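PDB 4LIZ: actin-binding protein, cofilin/tropomyosin family protein, putative from Entamoeba histolytica, which binds actin filaments and stabilises them, and may contribute to phagocytosis and pseudopod formation by maintaining F-actin. Local coordinates for residues A[15-29]-A[40-54]. Numbering follows the deposited sequence.
Sequences EVIDDKNEEVEFVVF and VDAKGKGGLEEVKAA. With NA (sodium ion), chain C.
Phe-26 to Phe-29 pair with Val-40 to Gly-44 as the antiparallel beta hairpin at one edge of the ADF-homology sheet, the axes of 26-29 and 42-44 running 172° apart. Two classic beta bulges interrupt the pairing, each recognisable by one carbonyl taking two amides: Gly-44 O accepts from Glu-25 N (2.8 Å) and from Phe-26 N, while Val-28 O accepts from Asp-41 N and Ala-42 N, both on the same face of its plane. Strand 26-32 bonds on its other side to 60-69 and so lies inside the sheet; 37-44 is an outermost strand within the chain.

Phe-26 and Val-28 face helix 48-54. The Phe-26 ring is sandwiched: Gly-44 N and Lys-43 CA lie over one face, and Glu-50 CB makes a CH-pi contact on the other, 3.9 Å from the centroid and 21° off the normal. The ring edge meets Ala-42 CB and Lys-45 O, and Val-51 CG2 approaches Phe-26 CD2 to 3.8 Å. Further along, Val-28 CG2 packs on Ala-54 CB at 3.9 Å.

Charged contacts tie the hairpin to the end of helix 10-17 and the loop after it, where the carbonyl oxygens of Glu-15, Asp-18, Asn-21 and Val-24, plus a water, bind sodium. Lys-43, its CG passing obliquely across Val-24 CG1, gives NZ to the syn lone pair of Glu-15 OE1 (2.8 Å); Asn-21 ND2 holds the other carboxylate oxygen. Lys-45 folds back at chi3 and chi4, bringing NZ within 2.8 Å of Glu-22 O, with a weak salt bridge to Glu-25 OE2 and a water-mediated link to Glu-23. The remaining Glu-25 oxygen, OE1, accepts Gly-46 N through its anti lone pair, at 2.8 Å and 157°.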
ATOM      1  N   GLU A  15       0.657  -2.722  12.848  1.00 11.35           N
ATOM      2  CA  GLU A  15       1.121  -4.097  12.818  1.00 11.28           C
ATOM      3  C   GLU A  15       2.324  -4.295  11.881  1.00 12.12           C
ATOM      4  O   GLU A  15       3.273  -5.001  12.141  1.00 13.55           O
ATOM      5  CB  GLU A  15       0.001  -5.068  12.527  1.00 12.13           C
ATOM      6  CG  GLU A  15      -1.093  -5.098  13.577  1.00 12.31           C
ATOM      7  CD  GLU A  15      -2.039  -6.200  13.298  1.00 15.20           C
ATOM      8  OE1 GLU A  15      -2.989  -6.049  12.541  1.00 13.95           O
ATOM      9  OE2 GLU A  15      -1.856  -7.275  13.902  1.00 19.08           O
ATOM     10  N   VAL A  16       2.184  -3.717  10.643  1.00 11.88           N
ATOM     11  CA  VAL A  16       3.298  -3.787   9.699  1.00 11.59           C
ATOM     12  C   VAL A  16       4.568  -3.146  10.240  1.00 12.84           C
ATOM     13  O   VAL A  16       5.591  -3.792  10.193  1.00 14.62           O
ATOM     14  CB  VAL A  16       2.852  -3.166   8.340  1.00 11.27           C
ATOM     15  CG1 VAL A  16       4.073  -2.994   7.456  1.00 11.89           C
ATOM     16  CG2 VAL A  16       1.763  -3.902   7.617  1.00 11.43           C
ATOM     17  N   ILE A  17       4.447  -1.965  10.788  1.00 13.42           N
ATOM     18  CA  ILE A  17       5.562  -1.254  11.335  1.00 14.08           C
ATOM     19  C   ILE A  17       6.212  -1.986  12.523  1.00 13.83           C
ATOM     20  O   ILE A  17       7.377  -1.959  12.653  1.00 16.34           O
ATOM     21  CB  ILE A  17       5.187   0.172  11.695  1.00 14.80           C
ATOM     22  CG1 ILE A  17       4.781   0.935  10.447  1.00 15.04           C
ATOM     23  CG2 ILE A  17       6.354   0.887  12.327  1.00 16.42           C
ATOM     24  CD1 ILE A  17       4.163   2.250  10.749  1.00 15.98           C
ATOM     25  N   ASP A  18       5.408  -2.636  13.337  1.00 13.90           N
ATOM     26  CA  ASP A  18       5.903  -3.254  14.552  1.00 14.80           C
ATOM     27  C   ASP A  18       6.810  -4.409  14.202  1.00 13.29           C
ATOM     28  O   ASP A  18       6.401  -5.399  13.760  1.00 14.06           O
ATOM     29  CB  ASP A  18       4.678  -3.754  15.333  1.00 13.20           C
ATOM     30  CG  ASP A  18       5.000  -4.321  16.700  1.00 14.86           C
ATOM     31  OD1 ASP A  18       6.130  -4.378  17.091  1.00 15.85           O
ATOM     32  OD2 ASP A  18       4.029  -4.696  17.315  1.00 15.54           O
ATOM     33  N   ASP A  19       8.079  -4.222  14.509  1.00 16.44           N
ATOM     34  CA  ASP A  19       9.097  -5.208  14.268  1.00 17.40           C
ATOM     35  C   ASP A  19       8.839  -6.478  15.066  1.00 17.11           C
ATOM     36  O   ASP A  19       9.265  -7.505  14.694  1.00 19.54           O
ATOM     37  CB  ASP A  19      10.488  -4.702  14.691  1.00 18.02           C
ATOM     38  CG  ASP A  19      11.065  -3.662  13.763  1.00 26.16           C
ATOM     39  OD1 ASP A  19      10.584  -3.466  12.671  1.00 22.34           O
ATOM     40  OD2 ASP A  19      12.037  -3.046  14.209  1.00 28.67           O
ATOM     41  N   LYS A  20       8.212  -6.325  16.225  1.00 18.04           N
ATOM     42  CA  LYS A  20       7.896  -7.415  17.064  1.00 17.10           C
ATOM     43  C   LYS A  20       6.636  -8.106  16.765  1.00 18.85           C
ATOM     44  O   LYS A  20       6.279  -9.065  17.445  1.00 21.04           O
ATOM     45  CB  LYS A  20       7.931  -6.918  18.543  1.00 18.97           C
ATOM     46  CG  LYS A  20       9.021  -6.075  19.031  1.00 27.88           C
ATOM     47  CD  LYS A  20      10.204  -6.943  19.238  1.00 31.41           C
ATOM     48  CE  LYS A  20      11.302  -6.092  19.836  1.00 30.31           C
ATOM     49  NZ  LYS A  20      12.572  -6.751  19.589  1.00 38.54           N
ATOM     50  N   ASN A  21       5.830  -7.665  15.776  1.00 16.47           N
ATOM     51  CA  ASN A  21       4.682  -8.351  15.297  1.00 14.47           C
ATOM     52  C   ASN A  21       5.155  -8.932  13.989  1.00 16.24           C
ATOM     53  O   ASN A  21       4.887  -8.369  12.887  1.00 15.99           O
ATOM     54  CB  ASN A  21       3.498  -7.410  15.120  1.00 15.12           C
ATOM     55  CG  ASN A  21       2.259  -8.125  14.673  1.00 14.93           C
ATOM     56  OD1 ASN A  21       2.298  -9.307  14.240  1.00 17.29           O
ATOM     57  ND2 ASN A  21       1.076  -7.454  14.783  1.00 13.68           N
ATOM     58  N   GLU A  22       5.782 -10.099  14.051  1.00 18.44           N
ATOM     59  CA  GLU A  22       6.290 -10.770  12.891  1.00 18.65           C
ATOM     60  C   GLU A  22       5.266 -11.451  12.038  1.00 18.61           C
ATOM     61  O   GLU A  22       5.591 -11.799  10.925  1.00 20.96           O
ATOM     62  CB  GLU A  22       7.395 -11.760  13.387  1.00 24.62           C
ATOM     63  CG  GLU A  22       8.556 -11.036  14.002  1.00 29.93           C
ATOM     64  CD  GLU A  22       9.720 -12.003  14.279  1.00 43.66           C
ATOM     65  OE1 GLU A  22       9.481 -13.180  14.563  1.00 43.96           O
ATOM     66  OE2 GLU A  22      10.858 -11.553  14.197  1.00 52.17           O
ATOM     67  N   GLU A  23       4.036 -11.570  12.481  1.00 17.46           N
ATOM     68  CA  GLU A  23       2.934 -12.172  11.756  1.00 18.98           C
ATOM     69  C   GLU A  23       2.302 -11.228  10.711  1.00 17.51           C
ATOM     70  O   GLU A  23       1.476 -11.686   9.936  1.00 19.27           O
ATOM     71  CB  GLU A  23       1.860 -12.658  12.733  1.00 24.78           C
ATOM     72  CG  GLU A  23       2.409 -13.691  13.767  1.00 28.57           C
ATOM     73  CD  GLU A  23       3.073 -14.853  13.098  1.00 33.04           C
ATOM     74  OE1 GLU A  23       2.388 -15.573  12.359  1.00 40.38           O
ATOM     75  OE2 GLU A  23       4.323 -15.060  13.267  1.00 45.40           O
ATOM     76  N   VAL A  24       2.646  -9.951  10.814  1.00 14.48           N
ATOM     77  CA  VAL A  24       2.054  -9.009   9.855  1.00 12.56           C
ATOM     78  C   VAL A  24       3.178  -8.186   9.270  1.00 13.28           C
ATOM     79  O   VAL A  24       3.825  -7.384   9.909  1.00 13.54           O
ATOM     80  CB  VAL A  24       1.012  -8.073  10.486  1.00 12.81           C
ATOM     81  CG1 VAL A  24       0.475  -7.059   9.494  1.00 14.21           C
ATOM     82  CG2 VAL A  24      -0.152  -8.856  11.139  1.00 15.30           C
ATOM     83  N   GLU A  25       3.376  -8.325   7.952  1.00 12.27           N
ATOM     84  CA  GLU A  25       4.425  -7.649   7.173  1.00 12.54           C
ATOM     85  C   GLU A  25       3.768  -6.847   6.008  1.00 12.29           C
ATOM     86  O   GLU A  25       4.463  -6.026   5.419  1.00 12.43           O
ATOM     87  CB  GLU A  25       5.404  -8.663   6.638  1.00 15.03           C
ATOM     88  CG  GLU A  25       6.139  -9.376   7.796  1.00 16.08           C
ATOM     89  CD  GLU A  25       7.013 -10.457   7.247  1.00 19.54           C
ATOM     90  OE1 GLU A  25       6.714 -11.152   6.279  1.00 19.93           O
ATOM     91  OE2 GLU A  25       8.087 -10.691   7.929  1.00 25.54           O
ATOM     92  N   PHE A  26       2.562  -7.128   5.621  1.00 12.18           N
ATOM     93  CA  PHE A  26       1.826  -6.378   4.599  1.00 10.84           C
ATOM     94  C   PHE A  26       0.382  -6.299   4.892  1.00 13.38           C
ATOM     95  O   PHE A  26      -0.192  -7.165   5.596  1.00 12.13           O
ATOM     96  CB  PHE A  26       2.016  -7.086   3.194  1.00 11.62           C
ATOM     97  CG  PHE A  26       1.088  -8.226   2.910  1.00 11.73           C
ATOM     98  CD1 PHE A  26       1.428  -9.469   3.352  1.00 12.59           C
ATOM     99  CD2 PHE A  26      -0.101  -8.070   2.283  1.00 12.89           C
ATOM    100  CE1 PHE A  26       0.563 -10.539   3.155  1.00 13.01           C
ATOM    101  CE2 PHE A  26      -0.973  -9.092   2.062  1.00 13.66           C
ATOM    102  CZ  PHE A  26      -0.644 -10.344   2.590  1.00 13.28           C
ATOM    103  N   VAL A  27      -0.305  -5.304   4.331  1.00 11.20           N
ATOM    104  CA  VAL A  27      -1.716  -5.185   4.309  1.00 10.93           C
ATOM    105  C   VAL A  27      -2.218  -4.627   3.012  1.00 11.16           C
ATOM    106  O   VAL A  27      -1.485  -3.786   2.422  1.00 11.57           O
ATOM    107  CB  VAL A  27      -2.287  -4.403   5.509  1.00 11.23           C
ATOM    108  CG1 VAL A  27      -1.683  -2.981   5.550  1.00 12.28           C
ATOM    109  CG2 VAL A  27      -3.792  -4.333   5.572  1.00 11.32           C
ATOM    110  N   VAL A  28      -3.336  -5.133   2.538  1.00 10.38           N
ATOM    111  CA  VAL A  28      -4.056  -4.587   1.368  1.00 11.31           C
ATOM    112  C   VAL A  28      -5.408  -4.173   1.807  1.00 11.48           C
ATOM    113  O   VAL A  28      -6.115  -4.991   2.446  1.00 12.20           O
ATOM    114  CB  VAL A  28      -4.075  -5.598   0.212  1.00 11.48           C
ATOM    115  CG1 VAL A  28      -4.857  -5.021  -0.978  1.00 12.32           C
ATOM    116  CG2 VAL A  28      -2.707  -6.024  -0.207  1.00 13.02           C
ATOM    117  N   PHE A  29      -5.831  -2.925   1.509  1.00 11.07           N
ATOM    118  CA  PHE A  29      -7.113  -2.427   1.782  1.00 10.79           C
ATOM    119  C   PHE A  29      -7.976  -2.306   0.553  1.00 13.12           C
ATOM    120  O   PHE A  29      -7.475  -1.895  -0.525  1.00 13.55           O
ATOM    121  CB  PHE A  29      -7.060  -0.996   2.399  1.00 11.28           C
ATOM    122  CG  PHE A  29      -6.255  -0.889   3.691  1.00 11.26           C
ATOM    123  CD1 PHE A  29      -6.857  -1.328   4.888  1.00 12.67           C
ATOM    124  CD2 PHE A  29      -4.958  -0.423   3.738  1.00 11.75           C
ATOM    125  CE1 PHE A  29      -6.129  -1.226   6.051  1.00 12.60           C
ATOM    126  CE2 PHE A  29      -4.283  -0.343   4.957  1.00 12.50           C
ATOM    127  CZ  PHE A  29      -4.887  -0.770   6.089  1.00 13.11           C
ATOM    128  N   VAL A  40     -10.008  -4.290   5.300  1.00 14.77           N
ATOM    129  CA  VAL A  40      -8.865  -5.133   5.000  1.00 14.37           C
ATOM    130  C   VAL A  40      -9.223  -6.230   3.998  1.00 15.19           C
ATOM    131  O   VAL A  40     -10.080  -7.030   4.258  1.00 17.43           O
ATOM    132  CB  VAL A  40      -8.330  -5.813   6.271  1.00 14.13           C
ATOM    133  CG1 VAL A  40      -7.287  -6.844   5.933  1.00 14.89           C
ATOM    134  CG2 VAL A  40      -7.755  -4.772   7.174  1.00 14.94           C
ATOM    135  N   ASP A  41      -8.558  -6.213   2.852  1.00 13.90           N
ATOM    136  CA  ASP A  41      -8.642  -7.301   1.891  1.00 14.52           C
ATOM    137  C   ASP A  41      -7.697  -8.458   2.171  1.00 15.16           C
ATOM    138  O   ASP A  41      -8.032  -9.564   1.990  1.00 17.67           O
ATOM    139  CB  ASP A  41      -8.385  -6.783   0.460  1.00 13.44           C
ATOM    140  CG  ASP A  41      -9.538  -5.979  -0.113  1.00 15.08           C
ATOM    141  OD1 ASP A  41     -10.603  -5.944   0.452  1.00 17.35           O
ATOM    142  OD2 ASP A  41      -9.300  -5.377  -1.149  1.00 16.25           O
ATOM    143  N   ALA A  42      -6.496  -8.158   2.594  1.00 12.35           N
ATOM    144  CA  ALA A  42      -5.533  -9.165   2.940  1.00 11.95           C
ATOM    145  C   ALA A  42      -4.515  -8.627   3.980  1.00 13.74           C
ATOM    146  O   ALA A  42      -4.237  -7.481   3.985  1.00 12.76           O
ATOM    147  CB  ALA A  42      -4.811  -9.613   1.696  1.00 13.04           C
ATOM    148  N   LYS A  43      -3.960  -9.493   4.817  1.00 12.08           N
ATOM    149  CA  LYS A  43      -3.033  -9.107   5.795  1.00 12.10           C
ATOM    150  C   LYS A  43      -2.288 -10.312   6.250  1.00 12.96           C
ATOM    151  O   LYS A  43      -2.904 -11.381   6.400  1.00 14.59           O
ATOM    152  CB  LYS A  43      -3.775  -8.481   6.954  1.00 13.92           C
ATOM    153  CG  LYS A  43      -2.830  -7.862   7.944  1.00 14.27           C
ATOM    154  CD  LYS A  43      -3.585  -7.234   9.132  1.00 15.82           C
ATOM    155  CE  LYS A  43      -4.251  -8.263  10.131  1.00 15.43           C
ATOM    156  NZ  LYS A  43      -4.912  -7.606  11.311  1.00 14.39           N
ATOM    157  N   GLY A  44      -0.981 -10.195   6.346  1.00 12.53           N
ATOM    158  CA  GLY A  44      -0.164 -11.345   6.768  1.00 13.50           C
ATOM    159  C   GLY A  44       1.269 -11.211   6.559  1.00 14.35           C
ATOM    160  O   GLY A  44       1.833 -10.087   6.487  1.00 14.18           O
ATOM    161  N   LYS A  45       1.975 -12.347   6.492  1.00 15.45           N
ATOM    162  CA  LYS A  45       3.353 -12.403   6.244  1.00 16.16           C
ATOM    163  C   LYS A  45       3.618 -12.296   4.747  1.00 15.13           C
ATOM    164  O   LYS A  45       2.807 -12.853   3.996  1.00 17.09           O
ATOM    165  CB  LYS A  45       3.955 -13.734   6.813  1.00 20.14           C
ATOM    166  CG  LYS A  45       4.162 -13.632   8.308  1.00 25.08           C
ATOM    167  CD  LYS A  45       4.977 -14.847   8.790  1.00 29.18           C
ATOM    168  CE  LYS A  45       6.497 -14.599   8.649  1.00 35.98           C
ATOM    169  NZ  LYS A  45       7.211 -13.505   9.435  1.00 37.02           N
ATOM    170  N   GLY A  46       4.680 -11.633   4.372  1.00 16.04           N
ATOM    171  CA  GLY A  46       4.955 -11.502   2.949  1.00 15.06           C
ATOM    172  C   GLY A  46       5.295 -10.066   2.626  1.00 14.69           C
ATOM    173  O   GLY A  46       5.549  -9.224   3.471  1.00 17.91           O
ATOM    174  N   GLY A  47       5.338  -9.845   1.367  1.00 15.51           N
ATOM    175  CA  GLY A  47       5.782  -8.560   0.801  1.00 15.63           C
ATOM    176  C   GLY A  47       5.043  -8.338  -0.533  1.00 12.75           C
ATOM    177  O   GLY A  47       3.911  -8.596  -0.705  1.00 13.75           O
ATOM    178  N   LEU A  48       5.863  -7.797  -1.455  1.00 15.77           N
ATOM    179  CA  LEU A  48       5.323  -7.424  -2.761  1.00 14.93           C
ATOM    180  C   LEU A  48       4.495  -8.504  -3.493  1.00 13.02           C
ATOM    181  O   LEU A  48       3.417  -8.269  -4.035  1.00 13.48           O
ATOM    182  CB  LEU A  48       6.403  -6.848  -3.680  1.00 14.21           C
ATOM    183  CG  LEU A  48       5.852  -6.359  -5.013  1.00 14.46           C
ATOM    184  CD1 LEU A  48       4.980  -5.129  -4.825  1.00 14.83           C
ATOM    185  CD2 LEU A  48       7.048  -6.070  -5.963  1.00 17.61           C
ATOM    186  N   GLU A  49       5.031  -9.732  -3.548  1.00 15.21           N
ATOM    187  CA  GLU A  49       4.297 -10.742  -4.259  0.50 16.07           C
ATOM    188  C   GLU A  49       2.911 -11.028  -3.652  1.00 14.22           C
ATOM    189  O   GLU A  49       1.972 -11.238  -4.317  1.00 15.41           O
ATOM    190  CB  GLU A  49       5.160 -11.988  -4.615  0.50 20.10           C
ATOM    191  CG  GLU A  49       6.509 -11.564  -5.283  0.50 20.77           C
ATOM    192  CD  GLU A  49       6.422 -10.645  -6.570  0.50 23.47           C
ATOM    193  OE1 GLU A  49       5.492 -10.727  -7.385  0.50 20.00           O
ATOM    194  OE2 GLU A  49       7.330  -9.771  -6.713  0.50 24.58           O
ATOM    195  N   GLU A  50       2.872 -11.051  -2.336  1.00 14.59           N
ATOM    196  CA  GLU A  50       1.621 -11.240  -1.628  1.00 13.35           C
ATOM    197  C   GLU A  50       0.617 -10.084  -1.854  1.00 12.61           C
ATOM    198  O   GLU A  50      -0.542 -10.281  -2.026  1.00 13.95           O
ATOM    199  CB  GLU A  50       1.876 -11.432  -0.145  1.00 14.63           C
ATOM    200  CG  GLU A  50       2.439 -12.784   0.233  1.00 15.95           C
ATOM    201  CD  GLU A  50       3.891 -13.010  -0.170  1.00 17.80           C
ATOM    202  OE1 GLU A  50       4.680 -12.112  -0.299  1.00 17.25           O
ATOM    203  OE2 GLU A  50       4.250 -14.163  -0.364  1.00 28.53           O
ATOM    204  N   VAL A  51       1.143  -8.879  -1.869  1.00 12.97           N
ATOM    205  CA  VAL A  51       0.327  -7.744  -2.183  1.00 12.15           C
ATOM    206  C   VAL A  51      -0.232  -7.875  -3.604  1.00 11.65           C
ATOM    207  O   VAL A  51      -1.367  -7.703  -3.823  1.00 12.66           O
ATOM    208  CB  VAL A  51       1.196  -6.456  -2.059  1.00 11.96           C
ATOM    209  CG1 VAL A  51       0.603  -5.243  -2.764  1.00 12.28           C
ATOM    210  CG2 VAL A  51       1.508  -6.137  -0.615  1.00 12.60           C
ATOM    211  N   LYS A  52       0.635  -8.231  -4.535  1.00 13.10           N
ATOM    212  CA  LYS A  52       0.233  -8.285  -5.931  1.00 13.33           C
ATOM    213  C   LYS A  52      -0.853  -9.320  -6.104  1.00 13.84           C
ATOM    214  O   LYS A  52      -1.756  -9.088  -6.805  1.00 15.77           O
ATOM    215  CB  LYS A  52       1.424  -8.538  -6.859  1.00 13.07           C
ATOM    216  CG  LYS A  52       2.294  -7.323  -7.092  1.00 13.89           C
ATOM    217  CD  LYS A  52       3.588  -7.644  -7.811  1.00 16.13           C
ATOM    218  CE  LYS A  52       3.361  -7.983  -9.262  1.00 19.34           C
ATOM    219  NZ  LYS A  52       4.701  -8.218  -9.836  1.00 27.78           N
ATOM    220  N   ALA A  53      -0.736 -10.440  -5.402  1.00 12.99           N
ATOM    221  CA  ALA A  53      -1.768 -11.423  -5.477  1.00 14.69           C
ATOM    222  C   ALA A  53      -3.139 -11.039  -5.060  1.00 14.50           C
ATOM    223  O   ALA A  53      -4.161 -11.579  -5.470  1.00 17.80           O
ATOM    224  CB  ALA A  53      -1.328 -12.657  -4.671  1.00 16.74           C
ATOM    225  N   ALA A  54      -3.196 -10.037  -4.168  1.00 12.98           N
ATOM    226  CA  ALA A  54      -4.412  -9.479  -3.664  1.00 13.06           C
ATOM    227  C   ALA A  54      -5.025  -8.305  -4.447  1.00 12.42           C
ATOM    228  O   ALA A  54      -6.178  -7.959  -4.178  1.00 14.53           O
ATOM    229  CB  ALA A  54      -4.246  -9.053  -2.173  1.00 14.24           C
TER
HETATM  230 NA    NA C 202       5.088  -6.346  11.688  1.00 14.50          NA
HETATM  231  O   HOH W   1      -3.136  -9.607  13.511  1.00 22.43           O
HETATM  232  O   HOH W   2       6.534 -15.238  11.687  1.00 47.45           O
HETATM  233  O   HOH W   3       7.293  -7.057  11.207  1.00 21.31           O